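Local coordinates for protein putative oxidoreductase (Klebsiella pneumoniae subsp. pneumoniae MGH 78578, PDB 3E82) that is probably an NAD(P)-dependent oxidoreductase of the Gfo/Idh/MocA family, pairing a Rossmann-fold nucleotide-binding domain with a C-terminal alpha/beta domain, at residues 278-283 / 290-295. Residues are numbered along the deposited sequence; the frame is centred on the assembly and turned at random.
Sequences DPLVIY and HAQATP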
ATOM      1  N   ASP B 278     -19.919  11.073  -6.493  1.00 32.24           N
ATOM      2  CA  ASP B 278     -18.702  11.190  -5.695  1.00 30.85           C
ATOM      3  C   ASP B 278     -17.680  11.541  -6.761  1.00 29.17           C
ATOM      4  O   ASP B 278     -17.309  10.706  -7.582  1.00 28.56           O
ATOM      5  CB  ASP B 278     -18.337   9.863  -5.025  1.00 31.48           C
ATOM      6  CG  ASP B 278     -17.014   9.935  -4.271  1.00 32.27           C
ATOM      7  OD1 ASP B 278     -16.911  10.746  -3.326  1.00 33.54           O
ATOM      8  OD2 ASP B 278     -16.075   9.185  -4.619  1.00 32.54           O
ATOM      9  N   PRO B 279     -17.208  12.790  -6.761  1.00 28.47           N
ATOM     10  CA  PRO B 279     -16.239  13.208  -7.766  1.00 27.56           C
ATOM     11  C   PRO B 279     -14.817  12.716  -7.611  1.00 27.29           C
ATOM     12  O   PRO B 279     -14.405  12.239  -6.555  1.00 25.83           O
ATOM     13  CB  PRO B 279     -16.315  14.722  -7.681  1.00 27.75           C
ATOM     14  CG  PRO B 279     -16.443  14.927  -6.213  1.00 27.87           C
ATOM     15  CD  PRO B 279     -17.472  13.881  -5.806  1.00 27.99           C
ATOM     16  N   LEU B 280     -14.082  12.835  -8.703  1.00 25.81           N
ATOM     17  CA  LEU B 280     -12.683  12.482  -8.725  1.00 25.61           C
ATOM     18  C   LEU B 280     -12.031  13.728  -8.130  1.00 26.69           C
ATOM     19  O   LEU B 280     -12.397  14.851  -8.497  1.00 26.46           O
ATOM     20  CB  LEU B 280     -12.231  12.285 -10.170  1.00 24.23           C
ATOM     21  CG  LEU B 280     -12.855  11.107 -10.931  1.00 24.21           C
ATOM     22  CD1 LEU B 280     -13.067  11.488 -12.394  1.00 22.87           C
ATOM     23  CD2 LEU B 280     -11.957   9.876 -10.809  1.00 20.55           C
ATOM     24  N   VAL B 281     -11.112  13.542  -7.189  1.00 25.29           N
ATOM     25  CA  VAL B 281     -10.414  14.676  -6.587  1.00 24.87           C
ATOM     26  C   VAL B 281      -8.993  14.678  -7.157  1.00 24.93           C
ATOM     27  O   VAL B 281      -8.212  13.748  -6.927  1.00 23.86           O
ATOM     28  CB  VAL B 281     -10.385  14.564  -5.038  1.00 26.56           C
ATOM     29  CG1 VAL B 281      -9.643  15.742  -4.442  1.00 26.81           C
ATOM     30  CG2 VAL B 281     -11.810  14.520  -4.492  1.00 25.99           C
ATOM     31  N   ILE B 282      -8.674  15.721  -7.919  1.00 23.07           N
ATOM     32  CA  ILE B 282      -7.376  15.841  -8.573  1.00 22.36           C
ATOM     33  C   ILE B 282      -6.461  16.895  -7.954  1.00 23.48           C
ATOM     34  O   ILE B 282      -6.888  18.017  -7.679  1.00 23.95           O
ATOM     35  CB  ILE B 282      -7.555  16.190 -10.066  1.00 22.02           C
ATOM     36  CG1 ILE B 282      -8.412  15.127 -10.752  1.00 22.24           C
ATOM     37  CG2 ILE B 282      -6.196  16.322 -10.741  1.00 22.97           C
ATOM     38  CD1 ILE B 282      -8.796  15.477 -12.189  1.00 23.27           C
ATOM     39  N   TYR B 283      -5.200  16.521  -7.758  1.00 22.42           N
ATOM     40  CA  TYR B 283      -4.181  17.406  -7.194  1.00 23.76           C
ATOM     41  C   TYR B 283      -3.148  17.674  -8.281  1.00 25.88           C
ATOM     42  O   TYR B 283      -2.572  16.737  -8.827  1.00 26.23           O
ATOM     43  CB  TYR B 283      -3.470  16.727  -6.018  1.00 23.74           C
ATOM     44  CG  TYR B 283      -4.359  16.415  -4.849  1.00 23.75           C
ATOM     45  CD1 TYR B 283      -4.560  17.347  -3.835  1.00 24.22           C
ATOM     46  CD2 TYR B 283      -5.019  15.198  -4.766  1.00 24.67           C
ATOM     47  CE1 TYR B 283      -5.398  17.069  -2.767  1.00 27.67           C
ATOM     48  CE2 TYR B 283      -5.861  14.904  -3.705  1.00 24.93           C
ATOM     49  CZ  TYR B 283      -6.049  15.843  -2.708  1.00 28.90           C
ATOM     50  OH  TYR B 283      -6.896  15.559  -1.659  1.00 28.99           O
ATOM     51  N   HIS B 290      -9.036  19.925  -7.014  1.00 32.14           N
ATOM     52  CA  HIS B 290     -10.256  20.352  -7.676  1.00 31.72           C
ATOM     53  C   HIS B 290     -10.983  19.065  -8.031  1.00 32.02           C
ATOM     54  O   HIS B 290     -10.355  18.023  -8.218  1.00 30.43           O
ATOM     55  CB  HIS B 290      -9.983  21.181  -8.937  1.00 32.03           C
ATOM     56  CG  HIS B 290      -9.287  20.434 -10.029  1.00 30.62           C
ATOM     57  ND1 HIS B 290      -7.932  20.181 -10.011  1.00 32.26           N
ATOM     58  CD2 HIS B 290      -9.752  19.913 -11.189  1.00 30.61           C
ATOM     59  CE1 HIS B 290      -7.592  19.539 -11.115  1.00 30.76           C
ATOM     60  NE2 HIS B 290      -8.677  19.365 -11.848  1.00 31.12           N
ATOM     61  N   ALA B 291     -12.304  19.128  -8.107  1.00 31.54           N
ATOM     62  CA  ALA B 291     -13.086  17.942  -8.422  1.00 33.43           C
ATOM     63  C   ALA B 291     -13.382  17.818  -9.908  1.00 33.85           C
ATOM     64  O   ALA B 291     -13.343  18.799 -10.648  1.00 35.51           O
ATOM     65  CB  ALA B 291     -14.386  17.956  -7.634  1.00 31.59           C
ATOM     66  N   GLN B 292     -13.654  16.595 -10.342  1.00 34.24           N
ATOM     67  CA  GLN B 292     -14.005  16.335 -11.731  1.00 33.25           C
ATOM     68  C   GLN B 292     -15.133  15.321 -11.698  1.00 33.27           C
ATOM     69  O   GLN B 292     -15.016  14.273 -11.050  1.00 32.41           O
ATOM     70  CB  GLN B 292     -12.825  15.772 -12.517  1.00 32.77           C
ATOM     71  CG  GLN B 292     -13.180  15.509 -13.975  1.00 33.85           C
ATOM     72  CD  GLN B 292     -11.981  15.172 -14.831  1.00 34.79           C
ATOM     73  OE1 GLN B 292     -10.983  15.893 -14.833  1.00 34.89           O
ATOM     74  NE2 GLN B 292     -12.077  14.077 -15.583  1.00 35.20           N
ATOM     75  N   ALA B 293     -16.233  15.643 -12.369  1.00 32.97           N
ATOM     76  CA  ALA B 293     -17.391  14.757 -12.397  1.00 32.78           C
ATOM     77  C   ALA B 293     -16.994  13.351 -12.827  1.00 31.63           C
ATOM     78  O   ALA B 293     -16.234  13.170 -13.774  1.00 31.16           O
ATOM     79  CB  ALA B 293     -18.468  15.312 -13.336  1.00 32.34           C
ATOM     80  N   THR B 294     -17.498  12.361 -12.097  1.00 31.43           N
ATOM     81  CA  THR B 294     -17.227  10.964 -12.407  1.00 30.05           C
ATOM     82  C   THR B 294     -18.247  10.477 -13.434  1.00 28.84           C
ATOM     83  O   THR B 294     -19.448  10.696 -13.281  1.00 28.49           O
ATOM     84  CB  THR B 294     -17.336  10.076 -11.148  1.00 31.60           C
ATOM     85  OG1 THR B 294     -16.453  10.573 -10.133  1.00 31.10           O
ATOM     86  CG2 THR B 294     -16.957   8.631 -11.476  1.00 29.73           C
ATOM     87  N   PRO B 295     -17.775   9.822 -14.503  1.00 27.08           N
ATOM     88  CA  PRO B 295     -18.675   9.315 -15.540  1.00 26.34           C
ATOM     89  C   PRO B 295     -19.606   8.228 -15.013  1.00 25.51           C
ATOM     90  O   PRO B 295     -19.274   7.508 -14.060  1.00 24.70           O
ATOM     91  CB  PRO B 295     -17.715   8.810 -16.615  1.00 27.35           C
ATOM     92  CG  PRO B 295     -16.507   8.401 -15.818  1.00 27.87           C
ATOM     93  CD  PRO B 295     -16.370   9.517 -14.823  1.00 27.18           C
TER
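Leu280 pairs with Gln292 and Ile282 with His290 as hydrogen-bonded antiparallel pairs in a beta hairpin, each pair closed by two backbone bonds; the N-to-C directions of segments 280-283 and 290-292 make 138°, antiparallel with a strong twist. The Leu280 N to Gln292 O bond is 2.9 Å long; between the pairs, Ala291 CA adds a C-H···O contact to Leu280 O at 3.2 Å.

On the face bearing Leu280, Ile282, His290 and Gln292, the imidazole of His290 folds back over its partner. Its CG sits between the backbone N and carbonyl carbon (chi1 64°), the end of the side chain comes nearer to Ile282, and Ile282 CB lies over one ring face. A branched aliphatic residue suits this place because CB and CG2 each lie 3.5 Å from CE1 of His290, the branch at CB broadening the apolar surface against the ring. Ile282 CD1 lies near both His290 NE2 (3.9 Å) and Gln292 OE1 (3.5 Å), while Gln292 NE2 is hydrogen-bonded to Gln138 OE1 of helix 131-142. Leu280, buried, turns its apolar chain to Ile136 of that helix. On the opposite face the small Ala291 leaves its CB against Pro279 CB at 3.8 Å.

Beyond the Leu280-Gln292 pair, Thr294 OG1 donates to Asp278 O over 2.7 Å, a side-chain hydroxyl adding a fifth hydrogen bond. Asp278 OD2 makes a salt bridge with Lys252 and accepts a hydrogen bond from Arg254 N.

Strand 289-292 is the outermost strand of the C-terminal domain's mixed sheet within this chain. Its hold on strand 280-284 thus combines backbone bonds with contacts of Leu280 and Ile282 against polar groups, and the hydroxyl bond extends that hold to Asp278.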